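Local coordinates for protein cytolethal distending toxin subunit B (Escherichia coli, PDB 2F1N) that nicks DNA as the endonuclease subunit of a tripartite bacterial toxin and very probably causes the DNA damage that arrests intoxicated cells at G2/M, at residues 34-37 / 38-42. Sequence-based numbering, arbitrary orientation.
Sequences WNIN and VRQLI
R39 reaches back along the helix to N35 and holds both its side-chain and its main-chain oxygen. R39 NH2 donates to N35 OD1 at 3.1 Å, with an N-H...O angle of 159°. The oxygen lies in the guanidinium plane, while the amide stands nearly upright to that plane, at 82°. R39 NE also turns to N35 O, 3.1 Å away, but this bond is weak. NE makes a second weak bond, to N35 OD1, at 3.4 Å. The bend at chi3 (-77°) turns NE back toward the main chain, and N35 O meets the guanidinium at its edge, in its plane. R39 NH1 donates to L84 O. The backbone has a wider, pi-type turn here: R39 N bonds W34 O, five residues back, at 3.1 Å. Regular i to i+4 bonding follows, with Q40 N to I36 O at 3.0 Å. Helix 31-42 is the crossover of the beta-alpha-beta unit between parallel strands 18-25 and 50-56 in this DNase I-like fold. On its buried side V38 lies beside W34. V38 CG2 sits over one face of the indole, 4.3 Å from the six-membered ring centroid, in a CH-pi contact. V38 CG1 touches W34 CE3 at 3.7 Å. W34 is buried, and its NE1 donates to A56 O, while I95, F97 and V112 pack against the indole.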
ATOM      1  N   TRP A  34     -10.474 -11.653   2.714  1.00 13.85           N
ATOM      2  CA  TRP A  34      -9.104 -12.184   2.624  1.00 14.38           C
ATOM      3  C   TRP A  34      -9.007 -13.509   1.875  1.00 14.12           C
ATOM      4  O   TRP A  34      -8.273 -13.601   0.906  1.00 13.28           O
ATOM      5  CB  TRP A  34      -8.465 -12.318   3.995  1.00 13.81           C
ATOM      6  CG  TRP A  34      -7.936 -11.001   4.484  1.00 13.81           C
ATOM      7  CD1 TRP A  34      -8.599 -10.053   5.262  1.00 10.83           C
ATOM      8  CD2 TRP A  34      -6.606 -10.496   4.281  1.00 13.46           C
ATOM      9  NE1 TRP A  34      -7.765  -8.982   5.497  1.00 11.84           N
ATOM     10  CE2 TRP A  34      -6.534  -9.235   4.935  1.00 12.79           C
ATOM     11  CE3 TRP A  34      -5.490 -10.965   3.565  1.00  9.74           C
ATOM     12  CZ2 TRP A  34      -5.384  -8.435   4.916  1.00 12.78           C
ATOM     13  CZ3 TRP A  34      -4.313 -10.207   3.607  1.00 11.74           C
ATOM     14  CH2 TRP A  34      -4.281  -8.948   4.260  1.00  9.97           C
ATOM     15  N   ASN A  35      -9.774 -14.531   2.313  1.00 14.67           N
ATOM     16  CA  ASN A  35      -9.572 -15.899   1.772  1.00 16.93           C
ATOM     17  C   ASN A  35     -10.003 -16.056   0.332  1.00 17.18           C
ATOM     18  O   ASN A  35      -9.444 -16.896  -0.381  1.00 17.57           O
ATOM     19  CB  ASN A  35     -10.224 -17.017   2.625  1.00 17.09           C
ATOM     20  CG  ASN A  35      -9.693 -18.449   2.259  1.00 24.17           C
ATOM     21  OD1 ASN A  35      -8.478 -18.690   2.090  1.00 25.66           O
ATOM     22  ND2 ASN A  35     -10.628 -19.413   2.140  1.00 31.38           N
ATOM     23  N   ILE A  36     -10.961 -15.228  -0.090  1.00 16.32           N
ATOM     24  CA  ILE A  36     -11.352 -15.198  -1.504  1.00 18.11           C
ATOM     25  C   ILE A  36     -10.766 -14.035  -2.293  1.00 16.46           C
ATOM     26  O   ILE A  36      -9.995 -14.259  -3.215  1.00 16.98           O
ATOM     27  CB  ILE A  36     -12.907 -15.256  -1.659  1.00 18.85           C
ATOM     28  CG1 ILE A  36     -13.468 -16.352  -0.763  1.00 21.42           C
ATOM     29  CG2 ILE A  36     -13.290 -15.462  -3.147  1.00 22.92           C
ATOM     30  CD1 ILE A  36     -13.103 -17.737  -1.196  1.00 27.02           C
ATOM     31  N   ASN A  37     -11.094 -12.802  -1.920  1.00 15.41           N
ATOM     32  CA  ASN A  37     -10.781 -11.646  -2.770  1.00 15.52           C
ATOM     33  C   ASN A  37      -9.314 -11.252  -2.752  1.00 14.70           C
ATOM     34  O   ASN A  37      -8.711 -11.109  -3.798  1.00 15.55           O
ATOM     35  CB  ASN A  37     -11.669 -10.468  -2.438  1.00 16.70           C
ATOM     36  CG  ASN A  37     -13.153 -10.852  -2.483  1.00 22.40           C
ATOM     37  OD1 ASN A  37     -13.657 -11.311  -3.528  1.00 30.05           O
ATOM     38  ND2 ASN A  37     -13.832 -10.701  -1.379  1.00 21.86           N
ATOM     39  N   VAL A  38      -8.711 -11.108  -1.575  1.00 12.38           N
ATOM     40  CA  VAL A  38      -7.257 -10.857  -1.577  1.00 11.58           C
ATOM     41  C   VAL A  38      -6.463 -12.015  -2.193  1.00 12.69           C
ATOM     42  O   VAL A  38      -5.510 -11.781  -2.960  1.00 12.00           O
ATOM     43  CB  VAL A  38      -6.739 -10.576  -0.118  1.00 10.93           C
ATOM     44  CG1 VAL A  38      -5.219 -10.613  -0.118  1.00 12.10           C
ATOM     45  CG2 VAL A  38      -7.272  -9.212   0.441  1.00  9.93           C
ATOM     46  N   ARG A  39      -6.865 -13.240  -1.886  1.00 12.79           N
ATOM     47  CA  ARG A  39      -6.216 -14.418  -2.455  1.00 14.83           C
ATOM     48  C   ARG A  39      -6.177 -14.382  -3.988  1.00 15.33           C
ATOM     49  O   ARG A  39      -5.147 -14.668  -4.594  1.00 15.93           O
ATOM     50  CB  ARG A  39      -6.945 -15.662  -2.005  1.00 15.65           C
ATOM     51  CG  ARG A  39      -6.317 -16.906  -2.596  1.00 18.26           C
ATOM     52  CD  ARG A  39      -7.138 -18.141  -2.368  1.00 21.98           C
ATOM     53  NE  ARG A  39      -7.007 -18.648  -1.009  1.00 24.89           N
ATOM     54  CZ  ARG A  39      -6.083 -19.549  -0.634  1.00 26.02           C
ATOM     55  NH1 ARG A  39      -5.204 -19.991  -1.511  1.00 22.45           N
ATOM     56  NH2 ARG A  39      -6.045 -19.992   0.617  1.00 25.22           N
ATOM     57  N   GLN A  40      -7.305 -14.019  -4.593  1.00 16.24           N
ATOM     58  CA  GLN A  40      -7.372 -13.887  -6.052  1.00 18.21           C
ATOM     59  C   GLN A  40      -6.452 -12.818  -6.623  1.00 17.83           C
ATOM     60  O   GLN A  40      -5.850 -13.031  -7.681  1.00 17.73           O
ATOM     61  CB  GLN A  40      -8.837 -13.701  -6.507  1.00 19.87           C
ATOM     62  CG  GLN A  40      -9.704 -15.050  -6.534  1.00 27.26           C
ATOM     63  CD  GLN A  40      -9.110 -16.277  -5.784  1.00 35.31           C
ATOM     64  OE1 GLN A  40      -9.691 -16.752  -4.770  1.00 36.01           O
ATOM     65  NE2 GLN A  40      -7.990 -16.816  -6.297  1.00 36.92           N
ATOM     66  N   LEU A  41      -6.314 -11.685  -5.928  1.00 16.07           N
ATOM     67  CA  LEU A  41      -5.385 -10.652  -6.374  1.00 15.92           C
ATOM     68  C   LEU A  41      -3.908 -11.052  -6.377  1.00 16.52           C
ATOM     69  O   LEU A  41      -3.160 -10.601  -7.275  1.00 15.87           O
ATOM     70  CB  LEU A  41      -5.550  -9.386  -5.536  1.00 16.38           C
ATOM     71  CG  LEU A  41      -6.645  -8.373  -5.821  1.00 20.92           C
ATOM     72  CD1 LEU A  41      -6.596  -7.729  -7.223  1.00 21.56           C
ATOM     73  CD2 LEU A  41      -7.908  -9.077  -5.685  1.00 29.62           C
ATOM     74  N   ILE A  42      -3.511 -11.879  -5.392  1.00 15.56           N
ATOM     75  CA  ILE A  42      -2.106 -12.272  -5.187  1.00 16.18           C
ATOM     76  C   ILE A  42      -1.688 -13.665  -5.695  1.00 17.00           C
ATOM     77  O   ILE A  42      -0.545 -14.115  -5.449  1.00 16.80           O
ATOM     78  CB  ILE A  42      -1.707 -12.116  -3.692  1.00 16.08           C
ATOM     79  CG1 ILE A  42      -2.485 -13.120  -2.806  1.00 17.73           C
ATOM     80  CG2 ILE A  42      -1.915 -10.641  -3.261  1.00 18.15           C
ATOM     81  CD1 ILE A  42      -1.848 -13.378  -1.498  1.00 24.07           C
TER